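PDB 6DHX: TipC2 from Streptococcus intermedius B196, which probably acts as an immunity protein that protects the producing bacterium against an antibacterial toxin exported by the type VII secretion system. Local coordinates for residues Tyr50-Tyr53 and Phe59-Ser62; Glu24-Thr29 and Lys86-Leu91; Tyr93-Lys96 and Val102-Arg105; Gly72-Ile77 and Asp155-Lys160. One frame throughout, in Å; residues are numbered along the deposited sequence.

Interaction 1. Residues Tyr50-Tyr53 and Phe59-Ser62; sequences YQEY and FYPS
The beta hairpin of strands 45-51 and 59-65 opens into its loop here, and Tyr-50 and Tyr-60 form a hydrogen-bonded antiparallel pair near its loop end. Tyr-50 N donates to Tyr-60 O at 3.0 Å, and Tyr-60 N returns a shorter bond to Tyr-50 O, 2.7 Å. Phe-59 CA also brings its hydrogen to Tyr-50 O, and nearer the turn Glu-52 and Lys-58 share a further backbone bond.

The two tyrosines share one face of the sheet. With Tyr-60 CG set between its own backbone N and carbonyl carbon (chi1 65°), the ring lies against the partner strand, and Tyr-50 CB sits over one of its faces, 3.9 Å from the ring centroid, a CH-pi contact. The Tyr-50 ring then turns its edge to the Tyr-60 face in an offset edge-to-face pair, planes 62° apart. Farther along, Tyr-50 CE2 rests 3.5 Å from Ser-62 CB, while Ser-62 OG is bonded to Asp-80 on the next strand.

Gln-51 and Phe-59 form the non-hydrogen-bonded pair, their side chains diverging, though Phe-59 CD2 packs 3.4 Å from Gln-51 N. Glu-52 bends at chi2 (-94°), bringing OE2 to a water that donates to it and to Phe-59 O, 2.7 Å away in each case. This is a plain antiparallel beta hairpin at the sheet's surface, with a cross-strand tyrosine pair and one bridging water.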
# COMPACT_ATOMS: atom_id res chain seq x y z
N TYR A 50 -14.02 -5.11 -6.40
CA TYR A 50 -13.89 -6.57 -6.37
C TYR A 50 -14.82 -7.20 -5.33
O TYR A 50 -15.07 -6.62 -4.26
CB TYR A 50 -12.43 -6.93 -6.05
CG TYR A 50 -11.45 -6.44 -7.08
CD1 TYR A 50 -11.64 -6.75 -8.42
CD2 TYR A 50 -10.31 -5.73 -6.71
CE1 TYR A 50 -10.75 -6.35 -9.39
CE2 TYR A 50 -9.40 -5.31 -7.69
CZ TYR A 50 -9.62 -5.66 -9.02
OH TYR A 50 -8.76 -5.27 -10.00
N GLN A 51 -15.31 -8.40 -5.63
CA GLN A 51 -16.28 -9.05 -4.76
C GLN A 51 -15.72 -9.27 -3.36
O GLN A 51 -14.60 -9.77 -3.19
CB GLN A 51 -16.68 -10.39 -5.37
CG GLN A 51 -17.62 -11.16 -4.49
CD GLN A 51 -19.05 -10.61 -4.57
OE1 GLN A 51 -19.57 -10.07 -3.59
NE2 GLN A 51 -19.68 -10.76 -5.73
N GLU A 52 -16.50 -8.92 -2.33
CA GLU A 52 -16.09 -9.19 -0.95
C GLU A 52 -16.20 -10.67 -0.66
O GLU A 52 -17.23 -11.30 -0.93
CB GLU A 52 -16.95 -8.43 0.07
CG GLU A 52 -16.80 -6.90 -0.00
CD GLU A 52 -15.74 -6.38 0.99
OE1 GLU A 52 -14.98 -7.19 1.58
OE2 GLU A 52 -15.72 -5.13 1.16
N TYR A 53 -15.16 -11.23 -0.06
CA TYR A 53 -15.22 -12.64 0.33
C TYR A 53 -16.33 -12.93 1.35
O TYR A 53 -16.93 -14.01 1.31
CB TYR A 53 -13.87 -13.07 0.89
CG TYR A 53 -13.90 -14.46 1.47
CD1 TYR A 53 -13.89 -15.58 0.63
CD2 TYR A 53 -13.93 -14.66 2.84
CE1 TYR A 53 -13.93 -16.87 1.16
CE2 TYR A 53 -13.96 -15.94 3.38
CZ TYR A 53 -13.96 -17.04 2.54
OH TYR A 53 -13.99 -18.30 3.08
N PHE A 59 -19.01 -5.28 -2.82
CA PHE A 59 -17.71 -5.14 -3.47
C PHE A 59 -16.85 -4.18 -2.69
O PHE A 59 -17.36 -3.21 -2.12
CB PHE A 59 -17.85 -4.57 -4.89
CG PHE A 59 -18.57 -5.48 -5.82
CD1 PHE A 59 -19.96 -5.43 -5.93
CD2 PHE A 59 -17.87 -6.42 -6.57
CE1 PHE A 59 -20.65 -6.31 -6.79
CE2 PHE A 59 -18.55 -7.30 -7.44
CZ PHE A 59 -19.95 -7.25 -7.55
N TYR A 60 -15.50 -4.50 -2.63
CA TYR A 60 -14.59 -3.54 -1.98
C TYR A 60 -13.82 -2.76 -3.02
O TYR A 60 -13.64 -3.24 -4.13
CB TYR A 60 -13.60 -4.25 -1.06
CG TYR A 60 -12.62 -5.18 -1.76
CD1 TYR A 60 -11.38 -4.72 -2.22
CD2 TYR A 60 -12.90 -6.55 -1.89
CE1 TYR A 60 -10.48 -5.58 -2.80
CE2 TYR A 60 -11.98 -7.42 -2.49
CZ TYR A 60 -10.77 -6.91 -2.94
OH TYR A 60 -9.81 -7.71 -3.52
N PRO A 61 -13.44 -1.52 -2.70
CA PRO A 61 -12.67 -0.70 -3.65
C PRO A 61 -11.18 -1.04 -3.57
O PRO A 61 -10.63 -1.35 -2.50
CB PRO A 61 -12.93 0.74 -3.16
CG PRO A 61 -13.09 0.60 -1.68
CD PRO A 61 -13.64 -0.82 -1.41
N SER A 62 -10.57 -1.01 -4.74
CA SER A 62 -9.14 -1.24 -4.91
C SER A 62 -8.64 -0.24 -5.92
O SER A 62 -9.30 -0.02 -6.94
CB SER A 62 -8.92 -2.70 -5.37
OG SER A 62 -7.56 -2.99 -5.62
O HOH W 1 -17.68 -3.32 0.54

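Interaction 2. Residues Glu24-Thr29 and Lys86-Leu91; sequences EIYQET and KNNNIL. With SO4 (sulfate ion), chain D.
Tyr-26 reaches from helix 21-32 toward the start of strand 89-99 and meets it in two ways: its hydroxyl takes a hydrogen bond from Asn-88, and its CB and ring edge pack on Ile-90. CG is anti to the backbone N (chi1 179°), which sends the ring out from the helix along the loop and strand.

Ring and amide stand nearly perpendicular, their planes 80° apart, and the two side chains cross at about a right angle. Asn-88 ND2 gives its hydrogen to Tyr-26 OH at 2.8 Å with an N-H...O angle of 164°, the oxygen lying close to the amide plane. The same nitrogen donates to sulfate O1 at 2.7 Å, and the amide is held at its other end too, where OD1 accepts from Gln-113. Arg-112 also hydrogen-bonds the sulfate, through NH2; the anion probably came from the crystallisation liquor.

Ile-90 approaches from a different direction. Its CG1 lies near the plane of the Tyr-26 ring, 3.6 Å from CD2, while CD1 reaches back to Tyr-26 CB at 3.4 Å. The backbone oxygen of Asn-89 sits at the same ring's edge, 3.9 Å from CE2. Phe-83 makes an edge-to-face contact with the tyrosine ring, and Arg-112 also touches it.

The helix is thus joined to the sheet by an apolar base and a polar tip. The amide of Asn-88 spends its nitrogen on a phenol and an anion; Arg-112, bonded to the same anion, probably supplies the positive charge, while the neutral amide contributes an N-H.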
# COMPACT_ATOMS: atom_id res chain seq x y z
N GLU A 24 -7.56 9.04 7.62
CA GLU A 24 -8.22 9.98 6.73
C GLU A 24 -8.54 9.32 5.39
O GLU A 24 -9.67 9.41 4.89
CB GLU A 24 -7.28 11.19 6.59
CG GLU A 24 -7.82 12.38 5.94
CD GLU A 24 -6.74 13.46 5.89
OE1 GLU A 24 -5.87 13.33 5.00
OE2 GLU A 24 -6.77 14.37 6.75
N ILE A 25 -7.57 8.61 4.82
CA ILE A 25 -7.81 7.86 3.58
C ILE A 25 -8.89 6.80 3.78
O ILE A 25 -9.79 6.67 2.93
CB ILE A 25 -6.50 7.22 3.08
CG1 ILE A 25 -5.46 8.30 2.70
CG2 ILE A 25 -6.81 6.32 1.85
CD1 ILE A 25 -3.97 7.72 2.56
N TYR A 26 -8.80 6.03 4.86
CA TYR A 26 -9.77 4.97 5.11
C TYR A 26 -11.18 5.56 5.23
O TYR A 26 -12.13 5.08 4.58
CB TYR A 26 -9.38 4.21 6.39
CG TYR A 26 -10.33 3.09 6.76
CD1 TYR A 26 -11.53 3.37 7.44
CD2 TYR A 26 -10.04 1.74 6.43
CE1 TYR A 26 -12.40 2.33 7.76
CE2 TYR A 26 -10.92 0.71 6.75
CZ TYR A 26 -12.09 1.02 7.41
OH TYR A 26 -12.98 0.05 7.77
N GLN A 27 -11.32 6.59 6.07
CA GLN A 27 -12.67 7.11 6.35
C GLN A 27 -13.25 7.83 5.15
O GLN A 27 -14.45 7.75 4.90
CB GLN A 27 -12.61 8.05 7.57
CG GLN A 27 -12.28 7.22 8.83
CD GLN A 27 -12.15 8.04 10.11
OE1 GLN A 27 -11.29 7.73 10.94
NE2 GLN A 27 -12.99 9.08 10.29
N GLU A 28 -12.43 8.60 4.43
CA GLU A 28 -13.03 9.29 3.29
C GLU A 28 -13.36 8.30 2.18
O GLU A 28 -14.36 8.49 1.47
CB GLU A 28 -12.08 10.37 2.78
CG GLU A 28 -12.60 11.20 1.59
CD GLU A 28 -13.78 12.11 1.88
OE1 GLU A 28 -14.18 12.29 3.05
OE2 GLU A 28 -14.26 12.70 0.90
N THR A 29 -12.55 7.24 2.05
CA THR A 29 -12.90 6.22 1.04
C THR A 29 -14.13 5.46 1.45
O THR A 29 -15.00 5.23 0.61
CB THR A 29 -11.72 5.28 0.76
OG1 THR A 29 -10.60 6.06 0.35
CG2 THR A 29 -12.13 4.25 -0.39
N LYS A 86 -12.73 -8.35 10.65
CA LYS A 86 -12.42 -7.95 12.02
C LYS A 86 -11.13 -7.15 12.08
O LYS A 86 -11.01 -6.21 12.87
CB LYS A 86 -12.31 -9.17 12.93
CG LYS A 86 -13.66 -9.81 13.23
CD LYS A 86 -13.45 -11.05 14.10
CE LYS A 86 -14.78 -11.74 14.38
NZ LYS A 86 -14.57 -13.02 15.13
N ASN A 87 -10.16 -7.50 11.24
CA ASN A 87 -8.89 -6.76 11.17
C ASN A 87 -8.93 -5.77 10.00
O ASN A 87 -8.16 -5.82 9.01
CB ASN A 87 -7.72 -7.74 11.05
CG ASN A 87 -6.39 -7.09 11.41
OD1 ASN A 87 -6.36 -6.08 12.13
ND2 ASN A 87 -5.30 -7.63 10.89
N ASN A 88 -9.86 -4.82 10.10
CA ASN A 88 -10.11 -3.99 8.94
C ASN A 88 -8.96 -3.00 8.76
O ASN A 88 -8.25 -2.68 9.71
CB ASN A 88 -11.45 -3.29 9.09
CG ASN A 88 -11.53 -2.40 10.35
OD1 ASN A 88 -11.10 -2.78 11.44
ND2 ASN A 88 -12.13 -1.21 10.18
N ASN A 89 -8.72 -2.58 7.52
CA ASN A 89 -7.40 -2.00 7.23
C ASN A 89 -7.41 -1.35 5.84
O ASN A 89 -8.31 -1.58 5.03
CB ASN A 89 -6.28 -3.09 7.30
CG ASN A 89 -6.38 -4.14 6.18
OD1 ASN A 89 -5.89 -3.92 5.07
ND2 ASN A 89 -7.01 -5.31 6.48
N ILE A 90 -6.38 -0.54 5.60
CA ILE A 90 -5.97 -0.16 4.24
C ILE A 90 -4.62 -0.79 4.02
O ILE A 90 -3.78 -0.83 4.93
CB ILE A 90 -5.81 1.36 4.06
CG1 ILE A 90 -6.94 2.14 4.62
CG2 ILE A 90 -5.43 1.71 2.65
CD1 ILE A 90 -6.29 3.14 5.55
N LEU A 91 -4.40 -1.28 2.81
CA LEU A 91 -3.11 -1.88 2.45
C LEU A 91 -2.59 -1.10 1.25
O LEU A 91 -3.25 -1.08 0.20
CB LEU A 91 -3.26 -3.35 2.10
CG LEU A 91 -2.02 -3.90 1.38
CD1 LEU A 91 -0.84 -4.04 2.41
CD2 LEU A 91 -2.37 -5.23 0.78
S SO4 D . -13.80 1.28 12.30
O1 SO4 D . -12.47 0.95 11.84
O2 SO4 D . -13.77 1.77 13.66
O3 SO4 D . -14.63 0.09 12.17
O4 SO4 D . -14.29 2.37 11.53

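Interaction 3. Residues Tyr93-Lys96 and Val102-Arg105; sequences YFEK and VRVR
Lys-96 and Val-104 form a hydrogen-bonded antiparallel pair, Lys-96 N to Val-104 O at 3.0 Å and Val-104 N to Lys-96 O at 2.9 Å. Glu-95 and Arg-105 are the adjacent non-hydrogen-bonded pair; Glu-95 CA points its hydrogen at Val-104 O, and Arg-105 CA at Phe-94 O.

The ionic contacts lie on the face carrying Glu-95, Arg-103 and Arg-105. Arg-103, bent at chi3 (-54°), comes side-on to one carboxylate oxygen: NE and NH2 each lie 2.8 Å from Glu-95 OE1, which stays near the guanidinium plane. NE meets its anti side and NH2 its syn side, both from the same face and tilted out of the carboxylate plane. Arg-105 runs alongside Glu-95 and forms a salt bridge to the other oxygen, OE2, whose exact place is less sure. Arg-103 has further partners in Glu-126 and Asp-131.

In an aromatic-guanidinium contact, Arg-105 NH1 lies oblique to the Tyr-93 ring, 3.5 Å from CE2, the planes 20° apart; the tyrosine hydroxyl bonds Lys-76. The apolar contact, on the other face, is Lys-96 CB with Val-104 CG1 at 4.0 Å.

Flanked by two arginines, the buried Glu-95 carboxylate is probably kept ionised, and the acids beyond Arg-103 probably help balance the charge.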
# COMPACT_ATOMS: atom_id res chain seq x y z
N TYR A 93 0.58 -1.16 -1.28
CA TYR A 93 1.74 -1.96 -1.61
C TYR A 93 2.26 -1.62 -2.99
O TYR A 93 1.57 -1.04 -3.83
CB TYR A 93 1.47 -3.48 -1.49
CG TYR A 93 0.54 -4.09 -2.50
CD1 TYR A 93 -0.84 -4.05 -2.33
CD2 TYR A 93 1.06 -4.75 -3.63
CE1 TYR A 93 -1.71 -4.65 -3.27
CE2 TYR A 93 0.23 -5.33 -4.56
CZ TYR A 93 -1.16 -5.28 -4.39
OH TYR A 93 -1.99 -5.89 -5.33
N PHE A 94 3.52 -1.98 -3.21
CA PHE A 94 4.09 -1.74 -4.52
C PHE A 94 5.16 -2.78 -4.76
O PHE A 94 5.64 -3.45 -3.83
CB PHE A 94 4.67 -0.33 -4.66
CG PHE A 94 5.80 0.00 -3.68
CD1 PHE A 94 5.52 0.53 -2.42
CD2 PHE A 94 7.14 -0.16 -4.05
CE1 PHE A 94 6.55 0.88 -1.52
CE2 PHE A 94 8.16 0.18 -3.16
CZ PHE A 94 7.87 0.72 -1.91
N GLU A 95 5.48 -2.95 -6.04
CA GLU A 95 6.39 -4.00 -6.50
C GLU A 95 7.36 -3.42 -7.51
O GLU A 95 7.01 -2.53 -8.30
CB GLU A 95 5.63 -5.20 -7.13
CG GLU A 95 4.52 -5.82 -6.24
CD GLU A 95 3.95 -7.13 -6.81
OE1 GLU A 95 4.27 -7.48 -7.97
OE2 GLU A 95 3.17 -7.80 -6.10
N LYS A 96 8.59 -3.93 -7.47
CA LYS A 96 9.69 -3.46 -8.29
C LYS A 96 10.51 -4.65 -8.73
O LYS A 96 10.77 -5.57 -7.93
CB LYS A 96 10.58 -2.48 -7.52
CG LYS A 96 11.59 -1.71 -8.37
CD LYS A 96 12.53 -0.89 -7.50
CE LYS A 96 13.83 -1.64 -7.27
NZ LYS A 96 14.55 -1.95 -8.55
N VAL A 102 12.49 -11.76 -10.76
CA VAL A 102 12.34 -11.60 -9.31
C VAL A 102 11.90 -10.18 -9.03
O VAL A 102 12.51 -9.23 -9.54
CB VAL A 102 13.64 -11.92 -8.54
CG1 VAL A 102 13.42 -11.72 -7.03
CG2 VAL A 102 14.13 -13.37 -8.83
N ARG A 103 10.84 -10.01 -8.22
CA ARG A 103 10.36 -8.70 -7.80
C ARG A 103 10.33 -8.63 -6.29
O ARG A 103 10.07 -9.64 -5.62
CB ARG A 103 8.94 -8.37 -8.35
CG ARG A 103 8.80 -8.60 -9.90
CD ARG A 103 7.48 -7.99 -10.40
NE ARG A 103 6.29 -8.45 -9.67
CZ ARG A 103 5.66 -9.61 -9.93
NH1 ARG A 103 6.13 -10.41 -10.87
NH2 ARG A 103 4.58 -9.95 -9.23
N VAL A 104 10.60 -7.46 -5.76
CA VAL A 104 10.35 -7.19 -4.35
C VAL A 104 8.98 -6.54 -4.22
O VAL A 104 8.53 -5.81 -5.10
CB VAL A 104 11.46 -6.30 -3.77
CG1 VAL A 104 11.36 -4.86 -4.36
CG2 VAL A 104 11.42 -6.27 -2.28
N ARG A 105 8.28 -6.89 -3.15
CA ARG A 105 6.97 -6.31 -2.87
C ARG A 105 7.07 -5.66 -1.51
O ARG A 105 7.40 -6.34 -0.54
CB ARG A 105 5.89 -7.37 -2.84
CG ARG A 105 6.03 -8.46 -3.87
CD ARG A 105 5.04 -9.58 -3.53
NE ARG A 105 3.68 -9.34 -4.04
CZ ARG A 105 2.73 -8.61 -3.46
NH1 ARG A 105 1.53 -8.50 -4.04
NH2 ARG A 105 2.96 -7.95 -2.34

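Interaction 4. Residues Gly72-Ile77 and Asp155-Lys160; sequences GNYTKI and DAHYEK
Tyr-74 OH and His-157 ND1 are hydrogen-bonded at 2.7 Å, joining strand 74-82 to helix 151-173. The hydroxyl lies near the imidazole plane, at the ring's edge on the ND1 side. The rings themselves are turned steeply to one another, planes 76° apart and centroids 5.9 Å apart.

One helical turn on, Lys-160 adds an aliphatic contact. Its chain starts out anti to the backbone N (chi1 -176°) and stays extended as far as CE, so that the methylenes run past the end of the phenol: CD is 3.6 Å from Tyr-74 OH, and CE lies 3.7 Å from Tyr-74 CE2. Histidine and lysine thus receive the tyrosine hydroxyl between them, spaced i and i+3 along the helix.

Around them, Tyr-74 packs on Phe-94 and Lys-96 of the adjoining strand and on Ile-161 of the helix, while His-157 also touches Lys-96 and, on strand 102-111, Ile-106. Within the helix, Lys-160 N bonds to Ala-156 O at 2.9 Å.

Tyr-74 opens its strand just after Gly-72 and Asn-73, so the contact joins the first residue of the strand to the helix. Helix 151-173 lies across strands 74-82, 89-99 and 102-111, with the long side chains of Tyr-74 and Lys-160 meeting between sheet and helix.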
# COMPACT_ATOMS: atom_id res chain seq x y z
N GLY A 72 10.26 3.84 -14.00
CA GLY A 72 11.41 2.97 -13.94
C GLY A 72 11.10 1.49 -13.81
O GLY A 72 10.40 0.94 -14.67
N ASN A 73 11.58 0.84 -12.75
CA ASN A 73 11.38 -0.59 -12.61
C ASN A 73 10.13 -0.95 -11.81
O ASN A 73 9.93 -2.13 -11.50
CB ASN A 73 12.60 -1.25 -11.94
CG ASN A 73 13.80 -1.33 -12.87
OD1 ASN A 73 14.91 -0.92 -12.52
ND2 ASN A 73 13.59 -1.87 -14.07
N TYR A 74 9.29 0.02 -11.46
CA TYR A 74 8.12 -0.28 -10.64
C TYR A 74 7.02 -0.87 -11.51
O TYR A 74 6.63 -0.29 -12.53
CB TYR A 74 7.62 0.96 -9.89
CG TYR A 74 8.64 1.45 -8.88
CD1 TYR A 74 8.69 0.92 -7.59
CD2 TYR A 74 9.58 2.42 -9.23
CE1 TYR A 74 9.65 1.35 -6.67
CE2 TYR A 74 10.53 2.86 -8.32
CZ TYR A 74 10.56 2.33 -7.03
OH TYR A 74 11.52 2.75 -6.13
N THR A 75 6.51 -2.03 -11.10
CA THR A 75 5.59 -2.81 -11.90
C THR A 75 4.15 -2.70 -11.43
O THR A 75 3.23 -3.04 -12.19
CB THR A 75 6.01 -4.29 -11.90
OG1 THR A 75 6.05 -4.78 -10.55
CG2 THR A 75 7.38 -4.44 -12.51
N LYS A 76 3.93 -2.27 -10.18
CA LYS A 76 2.59 -2.22 -9.61
C LYS A 76 2.60 -1.30 -8.40
O LYS A 76 3.52 -1.35 -7.57
CB LYS A 76 2.11 -3.62 -9.19
CG LYS A 76 0.67 -3.65 -8.74
CD LYS A 76 0.18 -5.11 -8.65
CE LYS A 76 -1.30 -5.14 -8.37
NZ LYS A 76 -1.83 -6.56 -8.30
N ILE A 77 1.56 -0.49 -8.26
CA ILE A 77 1.32 0.27 -7.05
C ILE A 77 -0.18 0.21 -6.81
O ILE A 77 -0.97 0.55 -7.70
CB ILE A 77 1.78 1.75 -7.17
CG1 ILE A 77 3.22 1.88 -7.68
CG2 ILE A 77 1.58 2.49 -5.80
CD1 ILE A 77 3.59 3.31 -8.18
N ASP A 155 14.07 1.71 2.74
CA ASP A 155 13.59 3.02 3.17
C ASP A 155 13.45 3.96 1.99
O ASP A 155 12.48 4.70 1.89
CB ASP A 155 14.54 3.64 4.19
CG ASP A 155 14.51 2.93 5.54
OD1 ASP A 155 13.47 2.35 5.90
OD2 ASP A 155 15.56 2.94 6.23
N ALA A 156 14.43 3.95 1.09
CA ALA A 156 14.36 4.88 -0.03
C ALA A 156 13.18 4.55 -0.96
O ALA A 156 12.51 5.47 -1.45
CB ALA A 156 15.68 4.89 -0.80
N HIS A 157 12.92 3.26 -1.22
CA HIS A 157 11.78 2.85 -2.04
C HIS A 157 10.47 3.26 -1.38
O HIS A 157 9.56 3.79 -2.04
CB HIS A 157 11.80 1.33 -2.29
CG HIS A 157 12.90 0.88 -3.21
ND1 HIS A 157 13.09 1.42 -4.45
CD2 HIS A 157 13.87 -0.06 -3.05
CE1 HIS A 157 14.14 0.86 -5.02
NE2 HIS A 157 14.63 -0.05 -4.19
N TYR A 158 10.37 3.04 -0.08
CA TYR A 158 9.17 3.43 0.67
C TYR A 158 8.96 4.95 0.59
O TYR A 158 7.85 5.42 0.32
CB TYR A 158 9.31 2.96 2.13
CG TYR A 158 8.11 3.40 2.93
CD1 TYR A 158 6.99 2.58 3.00
CD2 TYR A 158 8.10 4.62 3.59
CE1 TYR A 158 5.87 2.96 3.70
CE2 TYR A 158 6.95 5.05 4.30
CZ TYR A 158 5.85 4.19 4.36
OH TYR A 158 4.71 4.56 5.06
N GLU A 159 10.03 5.72 0.81
CA GLU A 159 9.92 7.18 0.73
C GLU A 159 9.47 7.61 -0.66
O GLU A 159 8.62 8.48 -0.80
CB GLU A 159 11.26 7.82 1.10
CG GLU A 159 11.38 9.32 0.80
CD GLU A 159 10.46 10.19 1.64
OE1 GLU A 159 10.03 9.76 2.74
OE2 GLU A 159 10.20 11.34 1.22
N LYS A 160 10.04 6.99 -1.69
CA LYS A 160 9.74 7.40 -3.05
C LYS A 160 8.30 7.09 -3.46
O LYS A 160 7.62 7.92 -4.08
CB LYS A 160 10.72 6.71 -4.00
CG LYS A 160 10.55 7.15 -5.45
CD LYS A 160 11.61 6.39 -6.28
CE LYS A 160 11.31 6.46 -7.77
NZ LYS A 160 11.17 7.86 -8.24

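In the fold
All four contacts reach one mixed, largely antiparallel sheet. Interactions 3 and 4 are close, with centres about 8 Å apart, and are joined by probable backbone bonds, Glu-95 O to Thr-75 N at 2.9 Å and Glu-95 N to Lys-76 O at 3.0 Å. Interaction 2 uses the same strand 89-99 as interaction 3, yet its centre is about 22 Å away, across the centre of the chain. Interaction 1 lies about 13 Å from interaction 2, centre to centre, and touches it where Pro-61 CG meets Thr-29 CG2 at 4.0 Å. The sulfate belongs to interaction 2. Along the chain, interaction 1 nests inside the loop closed by interaction 2, and interaction 3 inside that of interaction 4.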